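PDB 4O5H: phenylacetaldehyde dehydrogenase from Burkholderia cenocepacia, which probably catalyses the NAD+-dependent oxidation of phenylacetaldehyde to phenylacetate, as a member of the aldehyde dehydrogenase family. Local coordinates for residues E111-E116 / L130-A135; A136-Y141 / R490-A495; R279-L284 / I497-E502. All coordinates share one frame; numbering follows the deposited sequence.

Contact 1: residues E111-E116 / L130-A135; sequences ELAEIE and LDVAMA
The chi1 of Val132 (171°) sets CG1 opposite the backbone N and turns the other methyl, CG2, to the helical turn at Leu112 and Ala113. CG2 lies 3.9 Å from Leu112 CB and 3.8 Å from Ala113 N, so this single branch packs against the base of one side chain and the backbone of the next residue. Ala113 CB is a looser neighbour, 4.3 Å from the same CG2. The segments belong to successive helices, 109-120 and 124-145, whose axes here pass 9.5 Å apart with their directions 130° apart, an inclined antiparallel helix pair. A wider pi-type turn at 130-132 includes Asp131 and Val132, the two residues of this helix that make the contact. Next to the apolar patch two acids approach, Glu116 OE2 4.3 Å from Asp131 OD2, and a water donates to both, at 2.6 Å from Glu116 OE2 and 2.7 Å from Asp131 OD2. Lys122 forms a salt bridge with Asp131 and probably offsets part of the like charge, while Ser216 and the backbone N of Leu188 bind the Glu116 carboxylate. A sodium ion held by Val51, Asp119 and Asp212 lies about 9 Å from the Glu116 side chain.

Contact 2: residues A136-Y141 / R490-A495; sequences AQCFRY and RELGRA
Tyr141 reaches out from its helix with CG anti to the backbone N (chi1 172°), which sends the phenol end to the backbone at Gly493. The hydroxyl leads: Tyr141 OH is 3.6 Å from Gly493 CA and 3.7 Å from Arg494 N. Behind it, CE2 of Tyr141 approaches Gly493 CA to 4.1 Å, the glycine meeting the ring obliquely. The hydroxyl is hydrogen-bonded to the indole nitrogen of Trp145, one turn further along the same helix, and the rings of Tyr141 and Trp145 meet with their planes about 75° apart. This pairing probably helps to fix the direction in which the phenol points. Cys138, one turn earlier, touches Leu492 through its sulfur. Its SG, likewise anti to the backbone N, meets the end of the leucine, with Cys138 SG 4.1 Å from Leu492 CD2. Trp193 of helix 187-201 packs against both of these side chains.

The contact joins the long helix 124-145 to the turn that leads into helix 493-499, just ahead of the C-terminal strand 501-509 of this aldehyde dehydrogenase. The backbones stay well separated, 8.0 Å between Cys138 CA and Leu492 CA at the nearest, and side chains span the gap, the tyrosine reaching the CA of Gly493 and the cysteine sulfur the end of Leu492. Leu492 and Gly493 both have positive phi, and the chain turns sharply there. Asn476, from a loop, touches Cys138, Tyr141 and Leu492 and shares a backbone hydrogen bond with Gly493. The CB of Arg494 points away from segment 136-141, and its NH2 makes a weak hydrogen bond to Ser152 OG of the second subunit.

Contact 3: residues R279-L284 / I497-E502; sequences RMSLEL and IDQYTE
Arg279 and Glu502 form a two-bond salt bridge. The guanidinium presents its side edge: NE donates to Glu502 OE1 at 3.0 Å and NH2 to Glu502 OE2 at 2.9 Å, with nearly straight N-H...O angles of 171° and 174°. Both oxygens lie close to the guanidinium plane. OE1 is met on its syn side, and the 47° turn of the carboxylate against the guanidinium puts both contacts out of the carboxylate plane, OE2 being approached from above it. Bends at chi2 in both residues bring the side chains across each other at about a right angle. The carboxylate of Glu502 also pairs with Arg490 of the second subunit, and Arg279 NH1 donates to the carbonyl of Lys484 of that subunit; the pair is thus part of the subunit interface, where a second arginine probably stabilises the negative charge of Glu502.

Farther along the strand, Ser281 OG comes only to 4.4 Å from Gln499 OE1, and the amide oxygen is taken by the backbone N of Arg490. Around Gln499 the chain passes from helix into a tight turn, where Asp498 O accepts from both Thr501 N and Thr501 OG1, the latter at 2.8 Å, from the same face of the carbonyl. Leu282, Glu283 and Leu284 fit the glutamate signature of aldehyde dehydrogenases, whose glutamate serves as general base in relatives.

Strand 279-283 runs parallel to strand 256-260 and antiparallel to the short 487-488, while strand 501-509 pairs antiparallel with 166-181 in the same sheet. Tyr500, at the junction, packs on Pro197, Ala198 and Thr201 of helix 187-201, and Val175 of strand 166-181 lies against both Arg279 and Glu502.

How the contacts relate
Contact 1 closes before contact 2 opens, and the two follow each other along helix 124-145 with centres 16 Å apart. Contacts 2 and 3 interlock in sequence, their segments alternating, and share helix 493-499; their centres are 13 Å apart and they touch, where the acids Glu491 OE2 and Glu283 OE1 lie 3.4 Å apart. Contacts 1 and 3 do not meet: their centres lie 25 Å apart and their nearest atoms about 13 Å. The series therefore runs from helix 109-120 through the long helix to the C-terminal segment and the mixed sheet that holds strands 279-283 and 501-509. All three touch the second subunit, contact 3 through the charged groups of Arg279 and Glu502.

Contact 1: residues E111-E116 / L130-A135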
loop_
_atom_site.group_PDB
_atom_site.type_symbol
_atom_site.label_atom_id
_atom_site.label_comp_id
_atom_site.label_asym_id
_atom_site.label_seq_id
_atom_site.Cartn_x
_atom_site.Cartn_y
_atom_site.Cartn_z
ATOM N N GLU A 111 -33.706 0.608 -14.827
ATOM C CA GLU A 111 -33.490 -0.821 -14.932
ATOM C C GLU A 111 -32.380 -1.304 -13.979
ATOM O O GLU A 111 -32.527 -2.285 -13.285
ATOM C CB GLU A 111 -33.080 -1.188 -16.374
ATOM C CG GLU A 111 -32.789 -2.662 -16.531
ATOM C CD GLU A 111 -32.156 -2.992 -17.869
ATOM O OE1 GLU A 111 -31.979 -2.068 -18.712
ATOM O OE2 GLU A 111 -31.791 -4.167 -18.030
ATOM N N LEU A 112 -31.266 -0.594 -13.964
ATOM C CA LEU A 112 -30.179 -0.948 -13.042
ATOM C C LEU A 112 -30.607 -0.892 -11.604
ATOM O O LEU A 112 -30.232 -1.759 -10.808
ATOM C CB LEU A 112 -28.971 -0.028 -13.269
ATOM C CG LEU A 112 -28.178 -0.318 -14.582
ATOM C CD1 LEU A 112 -27.233 0.818 -14.922
ATOM C CD2 LEU A 112 -27.418 -1.602 -14.436
ATOM N N ALA A 113 -31.421 0.094 -11.260
ATOM C CA ALA A 113 -31.945 0.219 -9.893
ATOM C C ALA A 113 -32.865 -0.930 -9.534
ATOM O O ALA A 113 -32.788 -1.467 -8.444
ATOM C CB ALA A 113 -32.678 1.531 -9.714
ATOM N N GLU A 114 -33.726 -1.325 -10.460
ATOM C CA GLU A 114 -34.623 -2.478 -10.222
ATOM C C GLU A 114 -33.811 -3.780 -10.031
ATOM O O GLU A 114 -34.087 -4.567 -9.124
ATOM C CB GLU A 114 -35.633 -2.629 -11.384
ATOM C CG GLU A 114 -36.641 -1.469 -11.410
ATOM C CD GLU A 114 -37.689 -1.542 -12.492
ATOM O OE1 GLU A 114 -37.625 -2.428 -13.377
ATOM O OE2 GLU A 114 -38.599 -0.670 -12.440
ATOM N N ILE A 115 -32.822 -3.988 -10.886
ATOM C CA ILE A 115 -32.008 -5.172 -10.777
ATOM C C ILE A 115 -31.351 -5.158 -9.410
ATOM O O ILE A 115 -31.321 -6.175 -8.703
ATOM C CB ILE A 115 -30.908 -5.209 -11.894
ATOM C CG1 ILE A 115 -31.559 -5.419 -13.233
ATOM C CG2 ILE A 115 -29.875 -6.289 -11.609
ATOM C CD1 ILE A 115 -30.663 -5.141 -14.420
ATOM N N GLU A 116 -30.786 -4.018 -9.045
ATOM C CA GLU A 116 -30.075 -3.924 -7.785
ATOM C C GLU A 116 -31.010 -4.150 -6.601
ATOM O O GLU A 116 -30.651 -4.859 -5.638
ATOM C CB GLU A 116 -29.402 -2.567 -7.645
ATOM C CG GLU A 116 -28.334 -2.531 -6.587
ATOM C CD GLU A 116 -26.981 -3.017 -7.096
ATOM O OE1 GLU A 116 -26.924 -4.120 -7.709
ATOM O OE2 GLU A 116 -26.001 -2.281 -6.917
ATOM N N LEU A 130 -29.087 7.163 -5.444
ATOM C CA LEU A 130 -27.726 7.138 -4.909
ATOM C C LEU A 130 -26.803 6.174 -5.700
ATOM O O LEU A 130 -25.912 6.633 -6.382
ATOM C CB LEU A 130 -27.708 6.774 -3.460
ATOM C CG LEU A 130 -26.288 6.775 -2.893
ATOM C CD1 LEU A 130 -25.804 8.197 -2.650
ATOM C CD2 LEU A 130 -26.197 6.054 -1.580
ATOM N N ASP A 131 -27.021 4.866 -5.571
ATOM C CA ASP A 131 -26.115 3.894 -6.142
ATOM C C ASP A 131 -25.884 4.119 -7.635
ATOM O O ASP A 131 -24.734 4.237 -8.078
ATOM C CB ASP A 131 -26.601 2.455 -5.943
ATOM C CG ASP A 131 -26.739 2.079 -4.502
ATOM O OD1 ASP A 131 -27.459 2.817 -3.749
ATOM O OD2 ASP A 131 -26.195 0.999 -4.104
ATOM N N VAL A 132 -26.955 4.121 -8.416
ATOM C CA VAL A 132 -26.791 4.151 -9.887
ATOM C C VAL A 132 -26.252 5.530 -10.324
ATOM O O VAL A 132 -25.305 5.628 -11.100
ATOM C CB VAL A 132 -28.101 3.807 -10.586
ATOM C CG1 VAL A 132 -27.977 4.043 -12.063
ATOM C CG2 VAL A 132 -28.519 2.377 -10.290
ATOM N N ALA A 133 -26.804 6.590 -9.764
ATOM C CA ALA A 133 -26.370 7.961 -10.099
ATOM C C ALA A 133 -24.880 8.134 -9.771
ATOM O O ALA A 133 -24.132 8.679 -10.577
ATOM C CB ALA A 133 -27.202 8.979 -9.339
ATOM N N MET A 134 -24.445 7.656 -8.608
ATOM C CA MET A 134 -23.053 7.809 -8.233
ATOM C C MET A 134 -22.100 6.835 -8.944
ATOM O O MET A 134 -20.916 7.118 -9.052
ATOM C CB MET A 134 -22.875 7.780 -6.713
ATOM C CG MET A 134 -23.414 9.046 -6.026
ATOM S SD MET A 134 -22.452 10.503 -6.516
ATOM C CE MET A 134 -21.080 10.267 -5.391
ATOM N N ALA A 135 -22.609 5.706 -9.405
ATOM C CA ALA A 135 -21.824 4.816 -10.260
ATOM C C ALA A 135 -21.503 5.523 -11.560
ATOM O O ALA A 135 -20.372 5.534 -11.986
ATOM C CB ALA A 135 -22.547 3.525 -10.523
HETATM O O HOH W 1 -24.618 -0.440 -5.756
#

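Contact 2: residues A136-Y141 / R490-A495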
loop_
_atom_site.group_PDB
_atom_site.type_symbol
_atom_site.label_atom_id
_atom_site.label_comp_id
_atom_site.label_asym_id
_atom_site.label_seq_id
_atom_site.Cartn_x
_atom_site.Cartn_y
_atom_site.Cartn_z
ATOM N N ALA A 136 -22.511 6.100 -12.174
ATOM C CA ALA A 136 -22.313 6.879 -13.385
ATOM C C ALA A 136 -21.355 8.038 -13.166
ATOM O O ALA A 136 -20.446 8.273 -13.973
ATOM C CB ALA A 136 -23.650 7.382 -13.937
ATOM N N GLN A 137 -21.554 8.786 -12.087
ATOM C CA GLN A 137 -20.685 9.916 -11.838
ATOM C C GLN A 137 -19.248 9.486 -11.571
ATOM O O GLN A 137 -18.337 10.227 -11.879
ATOM C CB GLN A 137 -21.181 10.805 -10.672
ATOM C CG GLN A 137 -22.467 11.529 -10.974
ATOM C CD GLN A 137 -22.294 12.751 -11.883
ATOM O OE1 GLN A 137 -21.249 12.966 -12.508
ATOM N NE2 GLN A 137 -23.359 13.511 -12.008
ATOM N N CYS A 138 -19.049 8.310 -10.964
ATOM C CA CYS A 138 -17.706 7.825 -10.725
ATOM C C CYS A 138 -16.985 7.611 -12.052
ATOM O O CYS A 138 -15.873 8.064 -12.224
ATOM C CB CYS A 138 -17.716 6.519 -9.946
ATOM S SG CYS A 138 -16.056 5.954 -9.499
ATOM N N PHE A 139 -17.641 6.948 -13.025
ATOM C CA PHE A 139 -17.050 6.824 -14.347
ATOM C C PHE A 139 -16.790 8.180 -15.010
ATOM O O PHE A 139 -15.768 8.367 -15.639
ATOM C CB PHE A 139 -17.901 5.938 -15.261
ATOM C CG PHE A 139 -17.757 4.449 -14.975
ATOM C CD1 PHE A 139 -16.587 3.789 -15.332
ATOM C CD2 PHE A 139 -18.757 3.756 -14.308
ATOM C CE1 PHE A 139 -16.422 2.440 -15.045
ATOM C CE2 PHE A 139 -18.614 2.386 -14.030
ATOM C CZ PHE A 139 -17.437 1.738 -14.390
ATOM N N ARG A 140 -17.716 9.121 -14.866
ATOM C CA ARG A 140 -17.535 10.441 -15.499
ATOM C C ARG A 140 -16.365 11.211 -14.845
ATOM O O ARG A 140 -15.490 11.766 -15.546
ATOM C CB ARG A 140 -18.836 11.276 -15.427
ATOM C CG ARG A 140 -18.701 12.643 -16.107
ATOM C CD ARG A 140 -20.041 13.304 -16.290
ATOM N NE ARG A 140 -20.916 12.543 -17.157
ATOM C CZ ARG A 140 -22.090 12.026 -16.796
ATOM N NH1 ARG A 140 -22.570 12.161 -15.572
ATOM N NH2 ARG A 140 -22.824 11.344 -17.681
ATOM N N TYR A 141 -16.359 11.240 -13.505
ATOM C CA TYR A 141 -15.297 11.940 -12.754
ATOM C C TYR A 141 -13.923 11.370 -13.144
ATOM O O TYR A 141 -12.996 12.109 -13.528
ATOM C CB TYR A 141 -15.557 11.842 -11.263
ATOM C CG TYR A 141 -14.432 12.360 -10.388
ATOM C CD1 TYR A 141 -14.330 13.687 -10.077
ATOM C CD2 TYR A 141 -13.418 11.507 -9.958
ATOM C CE1 TYR A 141 -13.278 14.165 -9.308
ATOM C CE2 TYR A 141 -12.347 11.974 -9.214
ATOM C CZ TYR A 141 -12.301 13.310 -8.876
ATOM O OH TYR A 141 -11.220 13.783 -8.135
ATOM N N ARG A 490 -6.796 4.032 -0.540
ATOM C CA ARG A 490 -7.925 4.944 -0.677
ATOM C C ARG A 490 -8.696 4.712 -1.970
ATOM O O ARG A 490 -8.110 4.342 -3.025
ATOM C CB ARG A 490 -7.456 6.371 -0.601
ATOM C CG ARG A 490 -6.871 6.782 0.740
ATOM C CD ARG A 490 -7.904 6.734 1.877
ATOM N NE ARG A 490 -7.393 7.119 3.193
ATOM C CZ ARG A 490 -6.948 6.278 4.140
ATOM N NH1 ARG A 490 -6.924 4.959 3.964
ATOM N NH2 ARG A 490 -6.515 6.755 5.292
ATOM N N GLU A 491 -10.025 4.826 -1.864
ATOM C CA GLU A 491 -10.907 4.858 -3.012
ATOM C C GLU A 491 -11.203 6.301 -3.322
ATOM O O GLU A 491 -11.174 7.121 -2.432
ATOM C CB GLU A 491 -12.239 4.192 -2.687
ATOM C CG GLU A 491 -12.194 2.713 -2.268
ATOM C CD GLU A 491 -12.185 1.744 -3.426
ATOM O OE1 GLU A 491 -11.641 2.096 -4.508
ATOM O OE2 GLU A 491 -12.695 0.607 -3.232
ATOM N N LEU A 492 -11.541 6.588 -4.583
ATOM C CA LEU A 492 -12.037 7.904 -5.037
ATOM C C LEU A 492 -10.996 9.010 -5.009
ATOM O O LEU A 492 -9.912 8.877 -4.465
ATOM C CB LEU A 492 -13.296 8.302 -4.269
ATOM C CG LEU A 492 -14.442 7.283 -4.306
ATOM C CD1 LEU A 492 -15.612 7.773 -3.461
ATOM C CD2 LEU A 492 -14.915 7.096 -5.734
ATOM N N GLY A 493 -11.350 10.124 -5.640
ATOM C CA GLY A 493 -10.489 11.296 -5.675
ATOM C C GLY A 493 -9.260 11.148 -6.528
ATOM O O GLY A 493 -9.057 10.147 -7.233
ATOM N N ARG A 494 -8.414 12.156 -6.449
ATOM C CA ARG A 494 -7.086 12.081 -7.029
ATOM C C ARG A 494 -6.290 10.928 -6.431
ATOM O O ARG A 494 -5.481 10.294 -7.126
ATOM C CB ARG A 494 -6.342 13.396 -6.776
ATOM C CG ARG A 494 -5.021 13.490 -7.482
ATOM C CD ARG A 494 -4.688 14.952 -7.694
ATOM N NE ARG A 494 -4.670 15.650 -6.420
ATOM C CZ ARG A 494 -3.617 15.672 -5.610
ATOM N NH1 ARG A 494 -2.496 15.025 -5.941
ATOM N NH2 ARG A 494 -3.662 16.359 -4.463
ATOM N N ALA A 495 -6.506 10.645 -5.158
ATOM C CA ALA A 495 -5.730 9.590 -4.473
ATOM C C ALA A 495 -5.827 8.246 -5.177
ATOM O O ALA A 495 -4.821 7.551 -5.358
ATOM C CB ALA A 495 -6.149 9.474 -3.023
#

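Contact 3: residues R279-L284 / I497-E502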
loop_
_atom_site.group_PDB
_atom_site.type_symbol
_atom_site.label_atom_id
_atom_site.label_comp_id
_atom_site.label_asym_id
_atom_site.label_seq_id
_atom_site.Cartn_x
_atom_site.Cartn_y
_atom_site.Cartn_z
ATOM N N ARG A 279 0.530 -5.736 -5.487
ATOM C CA ARG A 279 0.201 -4.559 -4.750
ATOM C C ARG A 279 -1.198 -4.743 -4.228
ATOM O O ARG A 279 -1.991 -5.456 -4.824
ATOM C CB ARG A 279 0.221 -3.303 -5.634
ATOM C CG ARG A 279 1.619 -2.856 -6.049
ATOM C CD ARG A 279 2.247 -3.607 -7.196
ATOM N NE ARG A 279 3.555 -2.964 -7.424
ATOM C CZ ARG A 279 4.752 -3.487 -7.149
ATOM N NH1 ARG A 279 4.905 -4.746 -6.687
ATOM N NH2 ARG A 279 5.831 -2.696 -7.313
ATOM N N MET A 280 -1.530 -4.086 -3.134
ATOM C CA MET A 280 -2.841 -4.299 -2.562
ATOM C C MET A 280 -3.468 -3.060 -1.979
ATOM O O MET A 280 -2.801 -2.185 -1.460
ATOM C CB MET A 280 -2.789 -5.471 -1.557
ATOM C CG MET A 280 -2.067 -5.200 -0.288
ATOM S SD MET A 280 -1.546 -6.738 0.576
ATOM C CE MET A 280 0.121 -6.848 0.051
ATOM N N SER A 281 -4.786 -2.968 -2.161
ATOM C CA SER A 281 -5.611 -1.949 -1.557
ATOM C C SER A 281 -6.712 -2.688 -0.822
ATOM O O SER A 281 -7.362 -3.573 -1.427
ATOM C CB SER A 281 -6.201 -1.046 -2.668
ATOM O OG SER A 281 -7.074 -0.096 -2.117
ATOM N N LEU A 282 -6.927 -2.357 0.457
ATOM C CA LEU A 282 -7.831 -3.115 1.318
ATOM C C LEU A 282 -8.736 -2.201 2.117
ATOM O O LEU A 282 -8.265 -1.402 2.925
ATOM C CB LEU A 282 -7.035 -4.007 2.283
ATOM C CG LEU A 282 -5.991 -4.949 1.700
ATOM C CD1 LEU A 282 -5.177 -5.585 2.813
ATOM C CD2 LEU A 282 -6.616 -6.044 0.826
ATOM N N GLU A 283 -10.030 -2.271 1.823
ATOM C CA GLU A 283 -11.030 -1.492 2.533
ATOM C C GLU A 283 -11.847 -2.493 3.344
ATOM O O GLU A 283 -12.584 -3.308 2.779
ATOM C CB GLU A 283 -11.910 -0.692 1.562
ATOM C CG GLU A 283 -11.239 0.517 0.938
ATOM C CD GLU A 283 -10.178 0.141 -0.117
ATOM O OE1 GLU A 283 -10.502 -0.686 -1.029
ATOM O OE2 GLU A 283 -8.998 0.674 -0.050
ATOM N N LEU A 284 -11.677 -2.463 4.668
ATOM C CA LEU A 284 -12.062 -3.595 5.471
ATOM C C LEU A 284 -13.146 -3.230 6.484
ATOM O O LEU A 284 -14.042 -2.443 6.165
ATOM C CB LEU A 284 -10.831 -4.207 6.144
ATOM C CG LEU A 284 -9.660 -4.501 5.208
ATOM C CD1 LEU A 284 -8.489 -5.068 5.980
ATOM C CD2 LEU A 284 -10.078 -5.484 4.122
ATOM N N ILE A 497 -6.492 7.423 -8.196
ATOM C CA ILE A 497 -5.792 7.452 -9.464
ATOM C C ILE A 497 -4.317 7.147 -9.272
ATOM O O ILE A 497 -3.720 6.267 -9.942
ATOM C CB ILE A 497 -6.010 8.821 -10.180
ATOM C CG1 ILE A 497 -7.471 8.937 -10.642
ATOM C CG2 ILE A 497 -5.060 9.004 -11.332
ATOM C CD1 ILE A 497 -7.875 8.039 -11.821
ATOM N N ASP A 498 -3.692 7.840 -8.345
ATOM C CA ASP A 498 -2.280 7.560 -8.065
ATOM C C ASP A 498 -2.060 6.118 -7.626
ATOM O O ASP A 498 -1.034 5.531 -7.907
ATOM C CB ASP A 498 -1.702 8.539 -7.018
ATOM C CG ASP A 498 -1.651 10.003 -7.525
ATOM O OD1 ASP A 498 -1.537 10.256 -8.755
ATOM O OD2 ASP A 498 -1.747 10.912 -6.653
ATOM N N GLN A 499 -3.015 5.542 -6.921
ATOM C CA GLN A 499 -2.886 4.164 -6.463
ATOM C C GLN A 499 -3.116 3.100 -7.532
ATOM O O GLN A 499 -2.913 1.924 -7.269
ATOM C CB GLN A 499 -3.803 3.950 -5.253
ATOM C CG GLN A 499 -3.342 4.842 -4.078
ATOM C CD GLN A 499 -4.109 4.600 -2.772
ATOM O OE1 GLN A 499 -4.737 3.545 -2.606
ATOM N NE2 GLN A 499 -4.060 5.582 -1.853
ATOM N N TYR A 500 -3.571 3.496 -8.715
ATOM C CA TYR A 500 -3.651 2.569 -9.865
ATOM C C TYR A 500 -2.501 2.813 -10.856
ATOM O O TYR A 500 -2.500 2.277 -11.966
ATOM C CB TYR A 500 -4.992 2.694 -10.571
ATOM C CG TYR A 500 -6.111 1.918 -9.905
ATOM C CD1 TYR A 500 -6.664 2.342 -8.706
ATOM C CD2 TYR A 500 -6.624 0.783 -10.489
ATOM C CE1 TYR A 500 -7.692 1.628 -8.083
ATOM C CE2 TYR A 500 -7.671 0.067 -9.888
ATOM C CZ TYR A 500 -8.190 0.503 -8.674
ATOM O OH TYR A 500 -9.211 -0.215 -8.094
ATOM N N THR A 501 -1.533 3.645 -10.451
ATOM C CA THR A 501 -0.330 3.831 -11.208
ATOM C C THR A 501 0.891 3.356 -10.425
ATOM O O THR A 501 0.842 3.208 -9.219
ATOM C CB THR A 501 -0.089 5.289 -11.597
ATOM O OG1 THR A 501 0.166 6.064 -10.436
ATOM C CG2 THR A 501 -1.249 5.848 -12.370
ATOM N N GLU A 502 1.961 3.076 -11.174
ATOM C CA GLU A 502 3.253 2.706 -10.643
ATOM C C GLU A 502 4.236 3.761 -11.168
ATOM O O GLU A 502 4.239 4.081 -12.350
ATOM C CB GLU A 502 3.629 1.304 -11.128
ATOM C CG GLU A 502 4.885 0.717 -10.481
ATOM C CD GLU A 502 4.672 0.097 -9.135
ATOM O OE1 GLU A 502 3.549 -0.385 -8.875
ATOM O OE2 GLU A 502 5.656 -0.002 -8.358
#